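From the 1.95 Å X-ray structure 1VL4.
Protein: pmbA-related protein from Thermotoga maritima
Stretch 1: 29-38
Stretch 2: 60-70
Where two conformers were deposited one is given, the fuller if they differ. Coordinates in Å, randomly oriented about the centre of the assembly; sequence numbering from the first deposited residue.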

ATOM      1  N   ASN A  29       4.344  32.936  20.686  1.00 16.44           N
ATOM      2  CA  ASN A  29       4.731  33.236  19.299  1.00 15.34           C
ATOM      3  C   ASN A  29       3.631  33.836  18.397  1.00 13.68           C
ATOM      4  O   ASN A  29       3.859  34.124  17.215  1.00 14.78           O
ATOM      5  CB  ASN A  29       5.397  31.998  18.675  1.00 16.40           C
ATOM      6  CG  ASN A  29       6.819  31.753  19.231  1.00 14.18           C
ATOM      7  OD1 ASN A  29       7.783  32.311  18.725  1.00 19.68           O
ATOM      8  ND2 ASN A  29       6.939  30.933  20.301  1.00 11.64           N
ATOM      9  N   GLY A  30       2.458  34.093  18.964  1.00 13.23           N
ATOM     10  CA  GLY A  30       1.347  34.642  18.185  1.00 13.12           C
ATOM     11  C   GLY A  30       0.807  33.672  17.128  1.00 11.33           C
ATOM     12  O   GLY A  30       0.390  34.087  16.053  1.00  9.42           O
ATOM     13  N   VAL A  31       0.811  32.383  17.430  1.00  9.55           N
ATOM     14  CA  VAL A  31       0.180  31.380  16.574  1.00  9.30           C
ATOM     15  C   VAL A  31      -0.815  30.537  17.357  1.00  9.77           C
ATOM     16  O   VAL A  31      -0.843  30.588  18.597  1.00  8.29           O
ATOM     17  CB  VAL A  31       1.269  30.479  15.918  1.00  7.22           C
ATOM     18  CG1 VAL A  31       2.274  31.334  15.175  1.00 12.86           C
ATOM     19  CG2 VAL A  31       1.979  29.593  16.940  1.00  6.92           C
ATOM     20  N   GLU A  32      -1.655  29.777  16.646  1.00  8.93           N
ATOM     21  CA  GLU A  32      -2.473  28.783  17.284  1.00  7.91           C
ATOM     22  C   GLU A  32      -1.727  27.458  17.107  1.00  9.34           C
ATOM     23  O   GLU A  32      -0.888  27.336  16.209  1.00  9.64           O
ATOM     24  CB  GLU A  32      -3.876  28.658  16.665  1.00 11.83           C
ATOM     25  CG  GLU A  32      -4.601  29.974  16.463  1.00 13.56           C
ATOM     26  CD  GLU A  32      -4.954  30.656  17.766  1.00 16.41           C
ATOM     27  OE1 GLU A  32      -4.872  30.011  18.834  1.00 12.04           O
ATOM     28  OE2 GLU A  32      -5.303  31.852  17.715  1.00 15.09           O
ATOM     29  N   VAL A  33      -1.985  26.508  17.996  1.00  8.12           N
ATOM     30  CA  VAL A  33      -1.483  25.141  17.832  1.00  8.50           C
ATOM     31  C   VAL A  33      -2.591  24.134  18.075  1.00  9.49           C
ATOM     32  O   VAL A  33      -3.533  24.355  18.880  1.00  8.88           O
ATOM     33  CB  VAL A  33      -0.211  24.854  18.706  1.00  8.02           C
ATOM     34  CG1 VAL A  33      -0.566  24.813  20.202  1.00 12.34           C
ATOM     35  CG2 VAL A  33       0.467  23.601  18.281  1.00 16.41           C
ATOM     36  N   GLN A  34      -2.507  23.043  17.305  1.00  7.11           N
ATOM     37  CA  GLN A  34      -3.381  21.900  17.428  1.00  8.64           C
ATOM     38  C   GLN A  34      -2.555  20.628  17.505  1.00  9.82           C
ATOM     39  O   GLN A  34      -1.585  20.449  16.766  1.00 11.02           O
ATOM     40  CB  GLN A  34      -4.367  21.832  16.278  1.00 10.79           C
ATOM     41  CG  GLN A  34      -5.290  20.650  16.312  1.00 12.43           C
ATOM     42  CD  GLN A  34      -6.432  20.821  15.299  1.00 19.49           C
ATOM     43  OE1 GLN A  34      -7.428  21.496  15.556  1.00 10.29           O
ATOM     44  NE2 GLN A  34      -6.234  20.279  14.109  1.00 11.89           N
ATOM     45  N   ILE A  35      -2.936  19.772  18.444  1.00  9.25           N
ATOM     46  CA  ILE A  35      -2.251  18.535  18.714  1.00 11.74           C
ATOM     47  C   ILE A  35      -3.241  17.382  18.568  1.00 10.86           C
ATOM     48  O   ILE A  35      -4.313  17.367  19.187  1.00 10.14           O
ATOM     49  CB  ILE A  35      -1.636  18.499  20.121  1.00 12.21           C
ATOM     50  CG1 ILE A  35      -0.822  19.744  20.389  1.00 20.50           C
ATOM     51  CG2 ILE A  35      -0.774  17.222  20.257  1.00 15.08           C
ATOM     52  CD1 ILE A  35      -0.580  19.964  21.868  1.00 24.47           C
ATOM     53  N   SER A  36      -2.893  16.438  17.705  1.00  7.71           N
ATOM     54  CA  SER A  36      -3.688  15.266  17.478  1.00 10.81           C
ATOM     55  C   SER A  36      -2.846  14.049  17.941  1.00 14.09           C
ATOM     56  O   SER A  36      -1.655  13.876  17.580  1.00 14.81           O
ATOM     57  CB  SER A  36      -4.084  15.143  16.009  1.00 16.06           C
ATOM     58  OG  SER A  36      -4.796  16.289  15.584  1.00 21.11           O
ATOM     59  N   PHE A  37      -3.483  13.212  18.731  1.00 17.16           N
ATOM     60  CA  PHE A  37      -2.857  12.067  19.375  1.00 14.80           C
ATOM     61  C   PHE A  37      -3.658  10.818  18.964  1.00 14.29           C
ATOM     62  O   PHE A  37      -4.896  10.812  18.939  1.00 14.52           O
ATOM     63  CB  PHE A  37      -2.805  12.390  20.878  1.00 19.77           C
ATOM     64  CG  PHE A  37      -2.558  11.209  21.816  1.00 21.31           C
ATOM     65  CD1 PHE A  37      -3.451  10.114  21.872  1.00 29.68           C
ATOM     66  CD2 PHE A  37      -1.538  11.278  22.757  1.00 34.61           C
ATOM     67  CE1 PHE A  37      -3.266   9.054  22.763  1.00 31.58           C
ATOM     68  CE2 PHE A  37      -1.331  10.218  23.677  1.00 40.85           C
ATOM     69  CZ  PHE A  37      -2.209   9.089  23.665  1.00 38.71           C
ATOM     70  N   LEU A  38      -2.937   9.774  18.558  1.00 12.59           N
ATOM     71  CA  LEU A  38      -3.523   8.523  18.122  1.00 17.57           C
ATOM     72  C   LEU A  38      -2.721   7.436  18.777  1.00 17.44           C
ATOM     73  O   LEU A  38      -1.511   7.434  18.641  1.00 18.27           O
ATOM     74  CB  LEU A  38      -3.417   8.364  16.606  1.00 23.11           C
ATOM     75  CG  LEU A  38      -4.089   7.088  16.049  1.00 26.45           C
ATOM     76  CD1 LEU A  38      -5.550   7.058  16.344  1.00 25.46           C
ATOM     77  CD2 LEU A  38      -3.846   6.993  14.548  1.00 26.49           C
TER
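Stretch 2, residues 60-70: KFNVEIKVLKD

Stretch 2 lies beside stretch 1 as its antiparallel neighbour in a β-sheet, the two joined by a regular ladder of backbone hydrogen bonds and, on one face, by a row of packed apolar side chains. Residues 60-69 are extended throughout and run against strand 32-38, their N-to-C directions 158° apart and their axes approaching to 4.6 Å; together the two stretches bury 804 Å². The register pairs Glu32 with Leu68, Val33 with Val67, Gln34 with Lys66, Ile35 with Ile65, Ser36 with Glu64, Phe37 with Val63 and Leu38 with Asn62, so each step forward in stretch 1 is a step back in stretch 2.

Narrow and wide pairs alternate. At Glu32, Gln34, Ser36 and Leu38 both backbone N and O atoms are used: Glu32 N donates to Leu68 O (3.0 Å) and Leu68 N to Glu32 O (2.9 Å); Gln34 N to Lys66 O and Lys66 N to Gln34 O are both 2.8 Å; Ser36 N to Glu64 O is 3.0 Å and Glu64 N to Ser36 O 2.9 Å; Leu38 N to Asn62 O is 3.1 Å and Asn62 N to Leu38 O 3.0 Å. The pairs between them have no such bonds, and their CA atoms come closer, 4.4 Å from Val33 CA to Val67 CA against 5.1 Å from Gln34 CA to Lys66 CA. Here CA-H...O contacts supplement the ladder, as from Val33 CA to Lys66 O and from Val63 CA to Ser36 O, each 3.3 Å.

Val33, Ile35, Phe37, Val63, Ile65 and Val67 share one face. Val33 CG2 meets Val67 CG2 at 3.9 Å and Ile65 CG2 at 4.0 Å, while Ile35 CG2 reaches diagonally to Val63 CG1 at 3.7 Å. Just before strand 32-38, Val31 extends this apolar contact, its CG2 only 3.2 Å from Val67 CG1; its CG1 also lies 3.7 Å from Lys69 CD. Near the other end, Phe61 turns its ring edge toward the face of Phe37 in an offset edge-to-face pair, centroids 5.2 Å apart and planes at 75°, with Phe37 CE2 3.2 Å from Phe61 CE1.

The opposite face, carrying Glu32, Gln34, Ser36, Leu38, Asn62, Glu64, Lys66 and Leu68, is more polar and its cross-strand side-chain contacts are looser: Ser36 OG stays 4.1 Å from Glu64 OE1. Within stretch 2, Lys66 NZ forms a long salt bridge with Glu64 OE2 (3.9 Å), linking alternate residues along the strand.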

ATOM      1  N   LYS A  60       1.172   1.230  18.884  1.00 15.62           N
ATOM      2  CA  LYS A  60       1.613   2.349  18.042  1.00 19.55           C
ATOM      3  C   LYS A  60       1.135   3.659  18.651  1.00 15.58           C
ATOM      4  O   LYS A  60       0.150   3.685  19.344  1.00 12.53           O
ATOM      5  CB  LYS A  60       0.999   2.232  16.627  1.00 20.74           C
ATOM      6  CG  LYS A  60       1.419   0.998  15.845  1.00 29.19           C
ATOM      7  CD  LYS A  60       0.711   0.969  14.476  1.00 31.64           C
ATOM      8  N   PHE A  61       1.837   4.744  18.348  1.00 15.10           N
ATOM      9  CA  PHE A  61       1.568   6.022  18.931  1.00 18.04           C
ATOM     10  C   PHE A  61       2.049   7.089  17.948  1.00 18.91           C
ATOM     11  O   PHE A  61       3.195   7.042  17.518  1.00 14.00           O
ATOM     12  CB  PHE A  61       2.383   6.067  20.225  1.00 23.58           C
ATOM     13  CG  PHE A  61       2.375   7.362  20.874  1.00 19.88           C
ATOM     14  CD1 PHE A  61       1.193   7.856  21.388  1.00 36.91           C
ATOM     15  CD2 PHE A  61       3.539   8.146  20.928  1.00 21.72           C
ATOM     16  CE1 PHE A  61       1.161   9.116  21.983  1.00 42.53           C
ATOM     17  CE2 PHE A  61       3.536   9.374  21.528  1.00 28.62           C
ATOM     18  CZ  PHE A  61       2.351   9.878  22.062  1.00 34.84           C
ATOM     19  N   ASN A  62       1.182   8.005  17.554  1.00 17.97           N
ATOM     20  CA  ASN A  62       1.531   9.111  16.659  1.00 21.24           C
ATOM     21  C   ASN A  62       1.031  10.442  17.250  1.00 19.10           C
ATOM     22  O   ASN A  62      -0.115  10.522  17.675  1.00 18.61           O
ATOM     23  CB  ASN A  62       0.849   8.902  15.288  1.00 17.43           C
ATOM     24  CG  ASN A  62       1.646   8.007  14.367  1.00 38.94           C
ATOM     25  OD1 ASN A  62       2.757   8.367  13.913  1.00 52.06           O
ATOM     26  ND2 ASN A  62       1.101   6.822  14.090  1.00 41.44           N
ATOM     27  N   VAL A  63       1.877  11.466  17.281  1.00 16.26           N
ATOM     28  CA  VAL A  63       1.427  12.809  17.654  1.00 16.87           C
ATOM     29  C   VAL A  63       1.694  13.771  16.482  1.00 13.63           C
ATOM     30  O   VAL A  63       2.795  13.792  15.970  1.00 15.19           O
ATOM     31  CB  VAL A  63       2.137  13.280  18.904  1.00 17.45           C
ATOM     32  CG1 VAL A  63       1.668  14.627  19.263  1.00 20.51           C
ATOM     33  CG2 VAL A  63       1.819  12.343  20.014  1.00 29.66           C
ATOM     34  N   GLU A  64       0.669  14.459  16.013  1.00 12.13           N
ATOM     35  CA  GLU A  64       0.791  15.503  15.022  1.00 14.15           C
ATOM     36  C   GLU A  64       0.673  16.850  15.710  1.00 11.30           C
ATOM     37  O   GLU A  64      -0.311  17.106  16.418  1.00 13.68           O
ATOM     38  CB  GLU A  64      -0.341  15.419  13.996  1.00 16.62           C
ATOM     39  CG  GLU A  64      -0.179  16.462  12.860  1.00 21.81           C
ATOM     40  CD  GLU A  64      -1.406  16.566  11.943  1.00 25.69           C
ATOM     41  OE1 GLU A  64      -2.449  15.916  12.202  1.00 40.86           O
ATOM     42  OE2 GLU A  64      -1.320  17.316  10.955  1.00 43.82           O
ATOM     43  N   ILE A  65       1.640  17.715  15.441  1.00  9.51           N
ATOM     44  CA  ILE A  65       1.674  19.076  15.961  1.00 10.69           C
ATOM     45  C   ILE A  65       1.467  20.031  14.767  1.00 11.77           C
ATOM     46  O   ILE A  65       2.295  20.052  13.833  1.00  8.83           O
ATOM     47  CB  ILE A  65       2.982  19.361  16.629  1.00  8.07           C
ATOM     48  CG1 ILE A  65       3.197  18.450  17.842  1.00 15.81           C
ATOM     49  CG2 ILE A  65       3.069  20.855  17.088  1.00 14.04           C
ATOM     50  CD1 ILE A  65       4.470  17.714  17.846  1.00 19.73           C
ATOM     51  N   LYS A  66       0.360  20.775  14.765  1.00  8.23           N
ATOM     52  CA  LYS A  66       0.097  21.702  13.670  1.00 10.34           C
ATOM     53  C   LYS A  66      -0.046  23.140  14.198  1.00 10.11           C
ATOM     54  O   LYS A  66      -0.860  23.390  15.110  1.00  8.65           O
ATOM     55  CB  LYS A  66      -1.154  21.280  12.936  1.00 10.74           C
ATOM     56  CG  LYS A  66      -1.506  22.090  11.695  1.00  9.66           C
ATOM     57  CD  LYS A  66      -2.723  21.494  11.028  1.00 18.76           C
ATOM     58  CE  LYS A  66      -2.378  20.418   9.993  1.00 25.35           C
ATOM     59  NZ  LYS A  66      -3.595  19.940   9.252  1.00 32.29           N
ATOM     60  N   VAL A  67       0.730  24.052  13.630  0.50  8.83           N
ATOM     61  CA  VAL A  67       0.707  25.469  14.035  0.50  9.77           C
ATOM     62  C   VAL A  67       0.069  26.306  12.917  0.50 10.99           C
ATOM     63  O   VAL A  67       0.397  26.102  11.733  0.50  4.12           O
ATOM     64  CB  VAL A  67       2.095  25.972  14.323  0.50 10.51           C
ATOM     65  CG1 VAL A  67       2.092  27.465  14.553  0.50 12.37           C
ATOM     66  CG2 VAL A  67       2.684  25.231  15.539  0.50 11.77           C
ATOM     67  N   LEU A  68      -0.809  27.245  13.314  1.00 11.81           N
ATOM     68  CA  LEU A  68      -1.645  28.050  12.389  1.00 10.26           C
ATOM     69  C   LEU A  68      -1.276  29.508  12.589  1.00 12.09           C
ATOM     70  O   LEU A  68      -1.303  30.000  13.695  1.00 11.69           O
ATOM     71  CB  LEU A  68      -3.096  27.804  12.656  1.00 11.47           C
ATOM     72  CG  LEU A  68      -4.141  28.609  11.882  1.00 10.54           C
ATOM     73  CD1 LEU A  68      -4.136  28.253  10.413  1.00 15.70           C
ATOM     74  CD2 LEU A  68      -5.507  28.311  12.498  1.00 16.28           C
ATOM     75  N   LYS A  69      -0.812  30.156  11.530  1.00 11.38           N
ATOM     76  CA  LYS A  69      -0.506  31.584  11.555  1.00 13.71           C
ATOM     77  C   LYS A  69      -0.973  32.229  10.255  1.00 16.71           C
ATOM     78  O   LYS A  69      -0.517  31.855   9.195  1.00 15.16           O
ATOM     79  CB  LYS A  69       0.977  31.823  11.723  1.00 14.37           C
ATOM     80  CG  LYS A  69       1.349  33.253  12.114  1.00 15.61           C
ATOM     81  CD  LYS A  69       2.855  33.391  12.178  1.00 19.43           C
ATOM     82  CE  LYS A  69       3.350  34.774  12.594  1.00 24.04           C
ATOM     83  NZ  LYS A  69       4.825  34.864  12.371  1.00 25.17           N
ATOM     84  N   ASP A  70      -1.908  33.173  10.357  1.00 21.08           N
ATOM     85  CA  ASP A  70      -2.409  33.963   9.225  1.00 22.40           C
ATOM     86  C   ASP A  70      -2.963  33.039   8.180  1.00 20.67           C
ATOM     87  O   ASP A  70      -2.706  33.225   6.995  1.00 20.81           O
ATOM     88  CB  ASP A  70      -1.324  34.853   8.599  1.00 26.15           C
ATOM     89  CG  ASP A  70      -0.824  35.942   9.538  1.00 34.12           C
ATOM     90  OD1 ASP A  70      -1.653  36.480  10.307  1.00 42.36           O
ATOM     91  OD2 ASP A  70       0.395  36.257   9.495  1.00 40.61           O
TER